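Local atomic coordinates of chorismate synthase (Campylobacter jejuni, PDB entry 1SQ1), a protein that probably catalyses the last step of the shikimate pathway, eliminating phosphate from 5-enolpyruvylshikimate-3-phosphate to give chorismate with reduced FMN as cofactor. Residues C23-F34 with G71-I80. Sequence-based numbering, arbitrary orientation.
Sequences CIIDGMPAGVKF and GYTTGHPIAI. With SO4 (sulfate ion), chain C.
Ile-25 and Ile-78 face each other as a hydrogen-bonded pair in an antiparallel sheet of chorismate synthase, where strands 21-26 and 78-82 lie side by side. The bond from Ile-78 N to Ile-25 O is nearly straight (2.9 Å, 171° at the hydrogen), whereas its return partner, Ile-25 N to Ile-78 O, is weak. Two residues along, past the non-hydrogen-bonded pair Ile-24/Ala-79, Cys-23 and Ile-80 exchange a second pair of backbone bonds.

Both faces of this strand pair are packed. Helix 128-143 helps to cover the one carrying Cys-23, Ile-25, Ile-78 and Ile-80. Here CD1 of Ile-78, at the end of an extended branch (chi2 170°), crosses to CB and CG of Met-28, a selenomethionine, and Ile-78 CG2 lies 4.3 Å from CE2 of Phe-34. Thr-73 CG2 comes to the edge of that same ring. On the other face Ile-24 CD1 sits against Ala-79 CB, and a neighbouring subunit packs over both residues.

Beyond the strands the two segments stay in touch through loops, with Gly-75 CA against Met-28 O and Ala-30 CB, and pair again around Thr-73. Its hydroxyl gives a hydrogen bond to Pro-29 O, in the carbonyl plane and on a lone pair; chi1 of 61° turns OG1 to that oxygen. Thr-73 N and O bond to Val-32 O and Gly-31 N, so backbone and side chain together grip the loop 29-32. Next door, Thr-74 OG1 accepts from His-76 N in an ST turn and donates to a sulfate, probably from crystallisation, also bonded to Ser-124 N of a neighbouring subunit, a predicted FMN-binding residue.

Toward solvent the contact thins out: Lys-33 sends its amine away, and Tyr-72 is exposed. At this outer rim, Lys-33 CA stands over the Tyr-72 ring in a CH-pi contact, 4.2 Å from its centroid.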
ATOM      1  N   CYS A  23     -17.110  -9.946  -5.341  1.00 65.98           N
ATOM      2  CA  CYS A  23     -15.696  -9.606  -5.365  1.00 66.36           C
ATOM      3  C   CYS A  23     -15.404  -8.570  -6.444  1.00 66.38           C
ATOM      4  O   CYS A  23     -16.235  -8.312  -7.318  1.00 65.54           O
ATOM      5  CB  CYS A  23     -14.831 -10.854  -5.574  1.00 66.94           C
ATOM      6  SG  CYS A  23     -14.640 -11.460  -7.253  1.00 67.22           S
ATOM      7  N   ILE A  24     -14.234  -7.948  -6.350  1.00 65.78           N
ATOM      8  CA  ILE A  24     -13.810  -6.936  -7.309  1.00 64.99           C
ATOM      9  C   ILE A  24     -12.363  -7.247  -7.661  1.00 64.46           C
ATOM     10  O   ILE A  24     -11.527  -7.399  -6.775  1.00 65.17           O
ATOM     11  CB  ILE A  24     -13.880  -5.503  -6.694  1.00 65.40           C
ATOM     12  CG1 ILE A  24     -15.284  -5.214  -6.169  1.00 66.52           C
ATOM     13  CG2 ILE A  24     -13.548  -4.456  -7.742  1.00 62.70           C
ATOM     14  CD1 ILE A  24     -16.354  -5.250  -7.241  1.00 71.17           C
ATOM     15  N   ILE A  25     -12.065  -7.387  -8.944  1.00 64.04           N
ATOM     16  CA  ILE A  25     -10.691  -7.640  -9.337  1.00 64.45           C
ATOM     17  C   ILE A  25     -10.243  -6.404 -10.097  1.00 65.28           C
ATOM     18  O   ILE A  25     -10.757  -6.089 -11.172  1.00 67.28           O
ATOM     19  CB  ILE A  25     -10.545  -8.866 -10.249  1.00 63.33           C
ATOM     20  CG1 ILE A  25     -11.044 -10.126  -9.540  1.00 64.17           C
ATOM     21  CG2 ILE A  25      -9.094  -9.028 -10.638  1.00 61.98           C
ATOM     22  CD1 ILE A  25     -12.522 -10.443  -9.770  1.00 63.74           C
ATOM     23  N   ASP A  26      -9.290  -5.687  -9.526  1.00 64.25           N
ATOM     24  CA  ASP A  26      -8.789  -4.477 -10.144  1.00 63.75           C
ATOM     25  C   ASP A  26      -7.341  -4.742 -10.525  1.00 63.19           C
ATOM     26  O   ASP A  26      -6.631  -5.440  -9.809  1.00 62.53           O
ATOM     27  CB  ASP A  26      -8.914  -3.319  -9.140  1.00 64.65           C
ATOM     28  CG  ASP A  26      -8.542  -1.970  -9.730  1.00 66.72           C
ATOM     29  OD1 ASP A  26      -9.160  -1.532 -10.727  1.00 69.88           O
ATOM     30  OD2 ASP A  26      -7.624  -1.330  -9.186  1.00 68.46           O
ATOM     31  N   GLY A  27      -6.918  -4.220 -11.670  1.00 63.10           N
ATOM     32  CA  GLY A  27      -5.545  -4.409 -12.092  1.00 62.65           C
ATOM     33  C   GLY A  27      -5.375  -5.325 -13.283  1.00 62.67           C
ATOM     34  O   GLY A  27      -4.271  -5.447 -13.815  1.00 61.94           O
HETATM   35  N   MSE A  28      -6.459  -5.971 -13.695  1.00 63.44           N
HETATM   36  CA  MSE A  28      -6.414  -6.873 -14.839  1.00 66.78           C
HETATM   37  C   MSE A  28      -6.156  -6.095 -16.116  1.00 66.54           C
HETATM   38  O   MSE A  28      -6.793  -5.076 -16.375  1.00 65.41           O
HETATM   39  CB  MSE A  28      -7.721  -7.655 -14.961  1.00 70.63           C
HETATM   40  CG  MSE A  28      -7.804  -8.848 -14.017  1.00 76.87           C
HETATM   41 SE   MSE A  28      -7.009 -10.463 -14.751  1.00 84.94          SE
HETATM   42  CE  MSE A  28      -5.140 -10.184 -14.329  1.00 82.59           C
ATOM     43  N   PRO A  29      -5.195  -6.559 -16.929  1.00 66.21           N
ATOM     44  CA  PRO A  29      -4.903  -5.847 -18.176  1.00 65.34           C
ATOM     45  C   PRO A  29      -6.064  -5.954 -19.159  1.00 65.39           C
ATOM     46  O   PRO A  29      -6.834  -6.911 -19.116  1.00 65.77           O
ATOM     47  CB  PRO A  29      -3.621  -6.519 -18.672  1.00 64.31           C
ATOM     48  CG  PRO A  29      -3.695  -7.885 -18.096  1.00 65.18           C
ATOM     49  CD  PRO A  29      -4.267  -7.682 -16.721  1.00 64.33           C
ATOM     50  N   ALA A  30      -6.216  -4.961 -20.028  1.00 65.89           N
ATOM     51  CA  ALA A  30      -7.310  -4.992 -20.990  1.00 63.82           C
ATOM     52  C   ALA A  30      -6.992  -5.986 -22.103  1.00 63.68           C
ATOM     53  O   ALA A  30      -5.841  -6.398 -22.298  1.00 61.82           O
ATOM     54  CB  ALA A  30      -7.540  -3.612 -21.561  1.00 59.75           C
ATOM     55  N   GLY A  31      -8.031  -6.389 -22.815  1.00 63.39           N
ATOM     56  CA  GLY A  31      -7.841  -7.330 -23.896  1.00 65.68           C
ATOM     57  C   GLY A  31      -7.500  -8.731 -23.437  1.00 67.28           C
ATOM     58  O   GLY A  31      -6.418  -9.238 -23.727  1.00 67.24           O
ATOM     59  N   VAL A  32      -8.415  -9.348 -22.694  1.00 68.52           N
ATOM     60  CA  VAL A  32      -8.223 -10.718 -22.227  1.00 68.55           C
ATOM     61  C   VAL A  32      -9.527 -11.470 -22.463  1.00 70.42           C
ATOM     62  O   VAL A  32     -10.609 -11.035 -22.039  1.00 68.76           O
ATOM     63  CB  VAL A  32      -7.826 -10.805 -20.717  1.00 68.63           C
ATOM     64  CG1 VAL A  32      -7.820 -12.264 -20.271  1.00 67.36           C
ATOM     65  CG2 VAL A  32      -6.420 -10.232 -20.503  1.00 66.94           C
ATOM     66  N   LYS A  33      -9.411 -12.587 -23.174  1.00 71.11           N
ATOM     67  CA  LYS A  33     -10.562 -13.406 -23.504  1.00 74.09           C
ATOM     68  C   LYS A  33     -11.226 -13.811 -22.189  1.00 75.56           C
ATOM     69  O   LYS A  33     -10.681 -14.593 -21.416  1.00 77.57           O
ATOM     70  CB  LYS A  33     -10.099 -14.631 -24.308  1.00 75.73           C
ATOM     71  CG  LYS A  33     -11.222 -15.423 -24.973  1.00 78.84           C
ATOM     72  CD  LYS A  33     -11.829 -16.433 -24.003  1.00 80.68           C
ATOM     73  CE  LYS A  33     -13.285 -16.805 -24.360  1.00 80.60           C
ATOM     74  NZ  LYS A  33     -13.825 -17.904 -23.465  1.00 80.08           N
ATOM     75  N   PHE A  34     -12.400 -13.255 -21.924  1.00 78.54           N
ATOM     76  CA  PHE A  34     -13.098 -13.572 -20.691  1.00 81.43           C
ATOM     77  C   PHE A  34     -14.005 -14.792 -20.845  1.00 83.11           C
ATOM     78  O   PHE A  34     -15.102 -14.706 -21.397  1.00 84.51           O
ATOM     79  CB  PHE A  34     -13.898 -12.353 -20.222  1.00 82.46           C
ATOM     80  CG  PHE A  34     -14.421 -12.475 -18.820  1.00 83.45           C
ATOM     81  CD1 PHE A  34     -15.684 -13.006 -18.576  1.00 83.09           C
ATOM     82  CD2 PHE A  34     -13.641 -12.068 -17.737  1.00 83.58           C
ATOM     83  CE1 PHE A  34     -16.168 -13.125 -17.277  1.00 83.05           C
ATOM     84  CE2 PHE A  34     -14.114 -12.183 -16.432  1.00 84.18           C
ATOM     85  CZ  PHE A  34     -15.384 -12.712 -16.202  1.00 84.00           C
ATOM     86  N   GLY A  71     -16.915  -9.949 -24.617  1.00 92.34           N
ATOM     87  CA  GLY A  71     -16.069 -11.110 -24.368  1.00 89.75           C
ATOM     88  C   GLY A  71     -14.636 -10.846 -23.936  1.00 87.29           C
ATOM     89  O   GLY A  71     -13.909 -11.782 -23.598  1.00 87.35           O
ATOM     90  N   TYR A  72     -14.224  -9.583 -23.946  1.00 84.96           N
ATOM     91  CA  TYR A  72     -12.867  -9.227 -23.550  1.00 83.50           C
ATOM     92  C   TYR A  72     -12.808  -8.268 -22.360  1.00 81.61           C
ATOM     93  O   TYR A  72     -13.729  -7.480 -22.128  1.00 81.08           O
ATOM     94  CB  TYR A  72     -12.115  -8.631 -24.742  1.00 84.24           C
ATOM     95  CG  TYR A  72     -11.686  -9.666 -25.756  1.00 85.52           C
ATOM     96  CD1 TYR A  72     -12.628 -10.401 -26.475  1.00 86.13           C
ATOM     97  CD2 TYR A  72     -10.336  -9.939 -25.969  1.00 86.79           C
ATOM     98  CE1 TYR A  72     -12.235 -11.390 -27.382  1.00 87.81           C
ATOM     99  CE2 TYR A  72      -9.928 -10.924 -26.873  1.00 88.50           C
ATOM    100  CZ  TYR A  72     -10.883 -11.647 -27.577  1.00 88.44           C
ATOM    101  OH  TYR A  72     -10.489 -12.620 -28.470  1.00 88.65           O
ATOM    102  N   THR A  73     -11.725  -8.352 -21.596  1.00 78.87           N
ATOM    103  CA  THR A  73     -11.562  -7.484 -20.440  1.00 76.21           C
ATOM    104  C   THR A  73     -11.251  -6.087 -20.933  1.00 74.94           C
ATOM    105  O   THR A  73     -10.469  -5.898 -21.862  1.00 73.73           O
ATOM    106  CB  THR A  73     -10.420  -7.956 -19.509  1.00 76.20           C
ATOM    107  OG1 THR A  73      -9.169  -7.938 -20.213  1.00 73.00           O
ATOM    108  CG2 THR A  73     -10.698  -9.363 -19.001  1.00 75.32           C
ATOM    109  N   THR A  74     -11.875  -5.110 -20.293  1.00 74.26           N
ATOM    110  CA  THR A  74     -11.702  -3.717 -20.649  1.00 73.00           C
ATOM    111  C   THR A  74     -10.455  -3.122 -20.013  1.00 73.10           C
ATOM    112  O   THR A  74      -9.893  -2.148 -20.510  1.00 71.82           O
ATOM    113  CB  THR A  74     -12.923  -2.916 -20.201  1.00 73.27           C
ATOM    114  OG1 THR A  74     -13.018  -2.937 -18.771  1.00 72.99           O
ATOM    115  CG2 THR A  74     -14.187  -3.540 -20.777  1.00 74.60           C
ATOM    116  N   GLY A  75     -10.013  -3.725 -18.915  1.00 74.18           N
ATOM    117  CA  GLY A  75      -8.845  -3.222 -18.222  1.00 72.57           C
ATOM    118  C   GLY A  75      -9.274  -2.479 -16.980  1.00 71.08           C
ATOM    119  O   GLY A  75      -8.444  -1.976 -16.237  1.00 70.04           O
ATOM    120  N   HIS A  76     -10.584  -2.406 -16.762  1.00 71.79           N
ATOM    121  CA  HIS A  76     -11.138  -1.728 -15.591  1.00 72.85           C
ATOM    122  C   HIS A  76     -11.548  -2.779 -14.560  1.00 71.76           C
ATOM    123  O   HIS A  76     -11.587  -3.979 -14.871  1.00 70.75           O
ATOM    124  CB  HIS A  76     -12.368  -0.885 -15.974  1.00 74.65           C
ATOM    125  CG  HIS A  76     -12.069   0.237 -16.916  1.00 77.21           C
ATOM    126  ND1 HIS A  76     -12.811   1.400 -16.942  1.00 79.11           N
ATOM    127  CD2 HIS A  76     -11.116   0.377 -17.870  1.00 77.46           C
ATOM    128  CE1 HIS A  76     -12.325   2.209 -17.869  1.00 79.01           C
ATOM    129  NE2 HIS A  76     -11.296   1.610 -18.445  1.00 77.71           N
ATOM    130  N   PRO A  77     -11.860  -2.343 -13.320  1.00 69.68           N
ATOM    131  CA  PRO A  77     -12.269  -3.267 -12.258  1.00 68.74           C
ATOM    132  C   PRO A  77     -13.427  -4.153 -12.697  1.00 68.13           C
ATOM    133  O   PRO A  77     -14.442  -3.668 -13.192  1.00 68.80           O
ATOM    134  CB  PRO A  77     -12.632  -2.335 -11.102  1.00 67.11           C
ATOM    135  CG  PRO A  77     -12.924  -1.041 -11.774  1.00 67.64           C
ATOM    136  CD  PRO A  77     -11.865  -0.961 -12.818  1.00 67.25           C
ATOM    137  N   ILE A  78     -13.261  -5.455 -12.508  1.00 67.80           N
ATOM    138  CA  ILE A  78     -14.259  -6.439 -12.901  1.00 67.07           C
ATOM    139  C   ILE A  78     -15.153  -6.812 -11.731  1.00 67.59           C
ATOM    140  O   ILE A  78     -14.810  -7.684 -10.949  1.00 68.72           O
ATOM    141  CB  ILE A  78     -13.553  -7.703 -13.425  1.00 65.55           C
ATOM    142  CG1 ILE A  78     -12.668  -7.320 -14.607  1.00 64.04           C
ATOM    143  CG2 ILE A  78     -14.562  -8.760 -13.819  1.00 64.44           C
ATOM    144  CD1 ILE A  78     -11.763  -8.410 -15.058  1.00 66.15           C
ATOM    145  N   ALA A  79     -16.299  -6.159 -11.596  1.00 67.63           N
ATOM    146  CA  ALA A  79     -17.172  -6.496 -10.480  1.00 69.22           C
ATOM    147  C   ALA A  79     -17.948  -7.779 -10.767  1.00 70.14           C
ATOM    148  O   ALA A  79     -18.321  -8.053 -11.907  1.00 69.84           O
ATOM    149  CB  ALA A  79     -18.129  -5.349 -10.181  1.00 68.32           C
ATOM    150  N   ILE A  80     -18.173  -8.569  -9.723  1.00 70.65           N
ATOM    151  CA  ILE A  80     -18.897  -9.829  -9.853  1.00 70.38           C
ATOM    152  C   ILE A  80     -19.728 -10.101  -8.602  1.00 71.30           C
ATOM    153  O   ILE A  80     -19.303  -9.813  -7.481  1.00 70.58           O
ATOM    154  CB  ILE A  80     -17.932 -11.021 -10.083  1.00 68.08           C
ATOM    155  CG1 ILE A  80     -17.124 -10.806 -11.374  1.00 67.57           C
ATOM    156  CG2 ILE A  80     -18.728 -12.311 -10.141  1.00 67.41           C
ATOM    157  CD1 ILE A  80     -16.229 -11.979 -11.784  1.00 64.58           C
TER
HETATM  158  S   SO4 C 402     -16.772  -1.474 -18.146  1.00 90.11           S
HETATM  159  O1  SO4 C 402     -17.396  -2.820 -18.070  1.00 91.03           O
HETATM  160  O2  SO4 C 402     -17.041  -0.897 -19.493  1.00 91.04           O
HETATM  161  O3  SO4 C 402     -17.361  -0.604 -17.089  1.00 89.30           O
HETATM  162  O4  SO4 C 402     -15.301  -1.591 -17.942  1.00 87.75           O